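Local coordinates for protein V-type ATP synthase alpha chain (Nanoarchaeum equitans Kin4-M, PDB 5BN4) that belongs to the ATP synthase alpha/beta family as subunit A of the V-type complex, with a P-loop NTPase-type nucleotide-binding domain that holds ANP in this model, at residues A[317-322]-A[354-359]. Residues are numbered along the deposited sequence; the frame is centred on the assembly and turned at random.
Sequences VNADST and AEFYER. With ANP (phosphoaminophosphonic acid-adenylate ester), chain C.
In the core of the nucleotide-binding domain, Phe356, on helix 349-357, brings CZ and CE2 of its ring up to strand 314-320. Val317 and Ala319 meet it from the strand: CG1 of Val317 sits at the ring edge near the ring plane, 4.4 Å from CZ of Phe356, while CB of Ala319 comes obliquely to the same CZ at 4.1 Å. In Phe356, CG anti to the backbone N (chi1 177°) turns the ring from the helix toward the strand. Its CD2 lies 3.9 Å above the centre of the Tyr357 ring, packing on that face.

The side chains of Thr322, just past the strand, and Tyr357 come from opposite directions. The methyl CG2 of Thr322 lies 3.5 Å from OH of Tyr357. A water bridges the two hydroxyls: it donates to Thr322 OG1 (2.8 Å) and is hydrogen-bonded to Tyr357 OH (2.7 Å). Thr322 OG1 is also hydrogen-bonded to Ala378 O of strand 370-379, which ties this link to the sheet.

On the side of the strand away from the helix, Asp320 OD1 stands 3.3 Å from O2G of ANP, and its OD2 is hydrogen-bonded to Thr230 OG1 and Tyr247 OH. A cis peptide before Ser321 turns the chain here. A central-sheet strand whose C-terminal end carries an acidic residue facing the nucleotide, at a position consistent with the Walker B aspartate, with a helix packed on the sheet's other side, is characteristic of P-loop NTPases.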
ATOM      1  N   VAL A 317       7.571 -34.167 -13.193  1.00 35.79           N
ATOM      2  CA  VAL A 317       6.260 -33.535 -13.283  1.00 35.01           C
ATOM      3  C   VAL A 317       6.391 -32.025 -13.461  1.00 30.91           C
ATOM      4  O   VAL A 317       6.972 -31.340 -12.620  1.00 27.66           O
ATOM      5  CB  VAL A 317       5.396 -33.835 -12.031  1.00 36.14           C
ATOM      6  CG1 VAL A 317       4.166 -32.943 -11.997  1.00 31.39           C
ATOM      7  CG2 VAL A 317       4.994 -35.301 -11.992  1.00 29.87           C
ATOM      8  N   ASN A 318       5.854 -31.515 -14.567  1.00 33.20           N
ATOM      9  CA  ASN A 318       5.808 -30.079 -14.816  1.00 35.87           C
ATOM     10  C   ASN A 318       4.406 -29.525 -14.578  1.00 40.09           C
ATOM     11  O   ASN A 318       3.449 -29.936 -15.234  1.00 41.36           O
ATOM     12  CB  ASN A 318       6.253 -29.765 -16.246  1.00 36.79           C
ATOM     13  CG  ASN A 318       7.653 -30.263 -16.547  1.00 41.57           C
ATOM     14  OD1 ASN A 318       7.847 -31.423 -16.909  1.00 42.07           O
ATOM     15  ND2 ASN A 318       8.638 -29.382 -16.405  1.00 37.77           N
ATOM     16  N   ALA A 319       4.288 -28.592 -13.637  1.00 38.01           N
ATOM     17  CA  ALA A 319       2.995 -28.008 -13.298  1.00 38.20           C
ATOM     18  C   ALA A 319       2.892 -26.556 -13.760  1.00 38.57           C
ATOM     19  O   ALA A 319       3.501 -25.661 -13.173  1.00 46.03           O
ATOM     20  CB  ALA A 319       2.744 -28.109 -11.798  1.00 31.94           C
ATOM     21  N   ASP A 320       2.109 -26.332 -14.811  1.00 37.73           N
ATOM     22  CA  ASP A 320       1.983 -25.007 -15.408  1.00 35.83           C
ATOM     23  C   ASP A 320       0.527 -24.544 -15.436  1.00 33.57           C
ATOM     24  O   ASP A 320      -0.241 -24.962 -16.301  1.00 36.34           O
ATOM     25  CB  ASP A 320       2.563 -25.020 -16.827  1.00 26.88           C
ATOM     26  CG  ASP A 320       2.419 -23.684 -17.535  1.00 33.08           C
ATOM     27  OD1 ASP A 320       2.379 -22.641 -16.850  1.00 26.84           O
ATOM     28  OD2 ASP A 320       2.353 -23.680 -18.783  1.00 35.81           O
ATOM     29  N   SER A 321       0.144 -23.692 -14.485  1.00 32.05           N
ATOM     30  CA  SER A 321       1.032 -23.260 -13.408  1.00 40.17           C
ATOM     31  C   SER A 321       0.327 -23.379 -12.059  1.00 34.52           C
ATOM     32  O   SER A 321      -0.900 -23.471 -11.996  1.00 41.61           O
ATOM     33  CB  SER A 321       1.521 -21.826 -13.633  1.00 36.21           C
ATOM     34  OG  SER A 321       0.507 -20.878 -13.353  1.00 37.06           O
ATOM     35  N   THR A 322       1.108 -23.372 -10.984  1.00 35.65           N
ATOM     36  CA  THR A 322       0.588 -23.632  -9.646  1.00 32.37           C
ATOM     37  C   THR A 322      -0.269 -22.489  -9.106  1.00 39.72           C
ATOM     38  O   THR A 322      -1.088 -22.688  -8.208  1.00 35.67           O
ATOM     39  CB  THR A 322       1.725 -23.927  -8.650  1.00 32.01           C
ATOM     40  OG1 THR A 322       2.587 -22.787  -8.549  1.00 31.62           O
ATOM     41  CG2 THR A 322       2.535 -25.130  -9.113  1.00 30.90           C
ATOM     42  N   ALA A 354       2.480 -27.561   0.260  1.00 37.98           N
ATOM     43  CA  ALA A 354       3.362 -28.585   0.802  1.00 36.13           C
ATOM     44  C   ALA A 354       2.875 -29.979   0.427  1.00 35.27           C
ATOM     45  O   ALA A 354       3.678 -30.869   0.160  1.00 41.92           O
ATOM     46  CB  ALA A 354       3.468 -28.448   2.307  1.00 39.29           C
ATOM     47  N   GLU A 355       1.557 -30.157   0.386  1.00 41.19           N
ATOM     48  CA  GLU A 355       0.961 -31.441   0.019  1.00 40.18           C
ATOM     49  C   GLU A 355       1.317 -31.863  -1.406  1.00 39.87           C
ATOM     50  O   GLU A 355       1.079 -33.004  -1.804  1.00 63.12           O
ATOM     51  CB  GLU A 355      -0.563 -31.397   0.181  1.00 32.74           C
ATOM     52  CG  GLU A 355      -1.043 -31.279   1.621  1.00 27.07           C
ATOM     53  CD  GLU A 355      -2.559 -31.333   1.739  1.00 44.19           C
ATOM     54  OE1 GLU A 355      -3.225 -31.649   0.730  1.00 52.84           O
ATOM     55  OE2 GLU A 355      -3.086 -31.056   2.837  1.00 46.67           O
ATOM     56  N   PHE A 356       1.890 -30.939  -2.170  1.00 33.62           N
ATOM     57  CA  PHE A 356       2.279 -31.215  -3.546  1.00 34.70           C
ATOM     58  C   PHE A 356       3.778 -31.483  -3.660  1.00 36.24           C
ATOM     59  O   PHE A 356       4.191 -32.558  -4.091  1.00 40.20           O
ATOM     60  CB  PHE A 356       1.868 -30.050  -4.452  1.00 34.77           C
ATOM     61  CG  PHE A 356       2.281 -30.214  -5.885  1.00 27.39           C
ATOM     62  CD1 PHE A 356       2.028 -31.394  -6.563  1.00 42.64           C
ATOM     63  CD2 PHE A 356       2.908 -29.181  -6.559  1.00 25.34           C
ATOM     64  CE1 PHE A 356       2.403 -31.544  -7.887  1.00 39.97           C
ATOM     65  CE2 PHE A 356       3.286 -29.325  -7.882  1.00 32.88           C
ATOM     66  CZ  PHE A 356       3.032 -30.507  -8.546  1.00 20.89           C
ATOM     67  N   TYR A 357       4.588 -30.510  -3.257  1.00 37.71           N
ATOM     68  CA  TYR A 357       6.039 -30.611  -3.412  1.00 31.89           C
ATOM     69  C   TYR A 357       6.687 -31.683  -2.533  1.00 40.37           C
ATOM     70  O   TYR A 357       7.718 -32.246  -2.900  1.00 43.46           O
ATOM     71  CB  TYR A 357       6.703 -29.253  -3.177  1.00 36.53           C
ATOM     72  CG  TYR A 357       6.349 -28.224  -4.225  1.00 43.88           C
ATOM     73  CD1 TYR A 357       6.943 -28.252  -5.480  1.00 40.83           C
ATOM     74  CD2 TYR A 357       5.421 -27.226  -3.963  1.00 41.35           C
ATOM     75  CE1 TYR A 357       6.623 -27.317  -6.444  1.00 32.02           C
ATOM     76  CE2 TYR A 357       5.094 -26.284  -4.920  1.00 34.95           C
ATOM     77  CZ  TYR A 357       5.698 -26.333  -6.159  1.00 34.14           C
ATOM     78  OH  TYR A 357       5.376 -25.399  -7.116  1.00 34.16           O
ATOM     79  N   GLU A 358       6.085 -31.968  -1.382  1.00 40.29           N
ATOM     80  CA  GLU A 358       6.626 -32.981  -0.477  1.00 34.12           C
ATOM     81  C   GLU A 358       6.511 -34.388  -1.056  1.00 38.21           C
ATOM     82  O   GLU A 358       7.118 -35.331  -0.547  1.00 51.32           O
ATOM     83  CB  GLU A 358       5.943 -32.915   0.892  1.00 32.52           C
ATOM     84  CG  GLU A 358       6.349 -31.715   1.739  1.00 41.31           C
ATOM     85  CD  GLU A 358       7.785 -31.797   2.226  1.00 49.62           C
ATOM     86  OE1 GLU A 358       8.700 -31.417   1.465  1.00 49.32           O
ATOM     87  OE2 GLU A 358       7.997 -32.244   3.374  1.00 47.96           O
ATOM     88  N   ARG A 359       5.729 -34.524  -2.121  1.00 39.58           N
ATOM     89  CA  ARG A 359       5.583 -35.805  -2.794  1.00 34.07           C
ATOM     90  C   ARG A 359       6.838 -36.155  -3.588  1.00 36.84           C
ATOM     91  O   ARG A 359       7.086 -37.323  -3.890  1.00 43.31           O
ATOM     92  CB  ARG A 359       4.376 -35.787  -3.727  1.00 46.77           C
ATOM     93  CG  ARG A 359       3.029 -35.761  -3.028  1.00 35.32           C
ATOM     94  CD  ARG A 359       2.078 -36.688  -3.760  1.00 40.97           C
ATOM     95  NE  ARG A 359       0.676 -36.385  -3.513  1.00 43.97           N
ATOM     96  CZ  ARG A 359      -0.330 -37.097  -4.008  1.00 43.24           C
ATOM     97  NH1 ARG A 359      -0.083 -38.157  -4.766  1.00 45.96           N
ATOM     98  NH2 ARG A 359      -1.580 -36.754  -3.740  1.00 57.03           N
TER
HETATM   99  PG  ANP C 601       2.826 -18.926 -19.985  1.00 81.87           P
HETATM  100  O1G ANP C 601       2.492 -19.226 -21.481  1.00 61.94           O
HETATM  101  O2G ANP C 601       2.519 -20.216 -19.105  1.00 46.08           O
HETATM  102  O3G ANP C 601       1.961 -17.776 -19.452  1.00 48.30           O
HETATM  103  PB  ANP C 601       4.955 -17.087 -20.069  1.00 29.92           P
HETATM  104  O1B ANP C 601       5.998 -16.744 -18.966  1.00 40.17           O
HETATM  105  O2B ANP C 601       3.800 -16.057 -19.965  1.00 41.47           O
HETATM  106  N3B ANP C 601       4.441 -18.667 -19.832  1.00 40.31           N
HETATM  107  PA  ANP C 601       5.717 -18.090 -22.555  1.00 47.24           P
HETATM  108  O1A ANP C 601       6.286 -19.350 -21.867  1.00 46.96           O
HETATM  109  O2A ANP C 601       4.290 -18.430 -23.112  1.00 45.03           O
HETATM  110  O3A ANP C 601       5.664 -16.941 -21.426  1.00 46.43           O
HETATM  111  O5' ANP C 601       6.669 -17.574 -23.681  1.00 52.93           O
HETATM  112  C5' ANP C 601       6.599 -16.195 -24.061  1.00 46.28           C
HETATM  113  C4' ANP C 601       7.496 -15.955 -25.255  1.00 37.50           C
HETATM  114  O4' ANP C 601       8.816 -16.216 -24.944  1.00 52.97           O
HETATM  115  C3' ANP C 601       7.076 -16.842 -26.420  1.00 42.59           C
HETATM  116  O3' ANP C 601       6.490 -16.137 -27.407  1.00 55.90           O
HETATM  117  C2' ANP C 601       8.327 -17.461 -26.912  1.00 54.11           C
HETATM  118  O2' ANP C 601       8.573 -17.246 -28.264  1.00 75.02           O
HETATM  119  C1' ANP C 601       9.407 -16.840 -26.061  1.00 50.00           C
HETATM  120  N9  ANP C 601      10.427 -17.791 -25.617  1.00 54.03           N
HETATM  121  C8  ANP C 601      10.518 -18.346 -24.397  1.00 46.08           C
HETATM  122  N7  ANP C 601      11.557 -19.154 -24.353  1.00 53.57           N
HETATM  123  C5  ANP C 601      12.171 -19.152 -25.534  1.00 60.38           C
HETATM  124  C6  ANP C 601      13.291 -19.794 -26.050  1.00 51.39           C
HETATM  125  N6  ANP C 601      14.039 -20.691 -25.219  1.00 53.36           N
HETATM  126  N1  ANP C 601      13.669 -19.572 -27.319  1.00 51.65           N
HETATM  127  C2  ANP C 601      12.979 -18.727 -28.124  1.00 53.54           C
HETATM  128  N3  ANP C 601      11.882 -18.083 -27.653  1.00 50.78           N
HETATM  129  C4  ANP C 601      11.460 -18.275 -26.371  1.00 57.77           C
HETATM  130  O   HOH W   1       4.014 -23.217  -6.221  1.00 30.21           O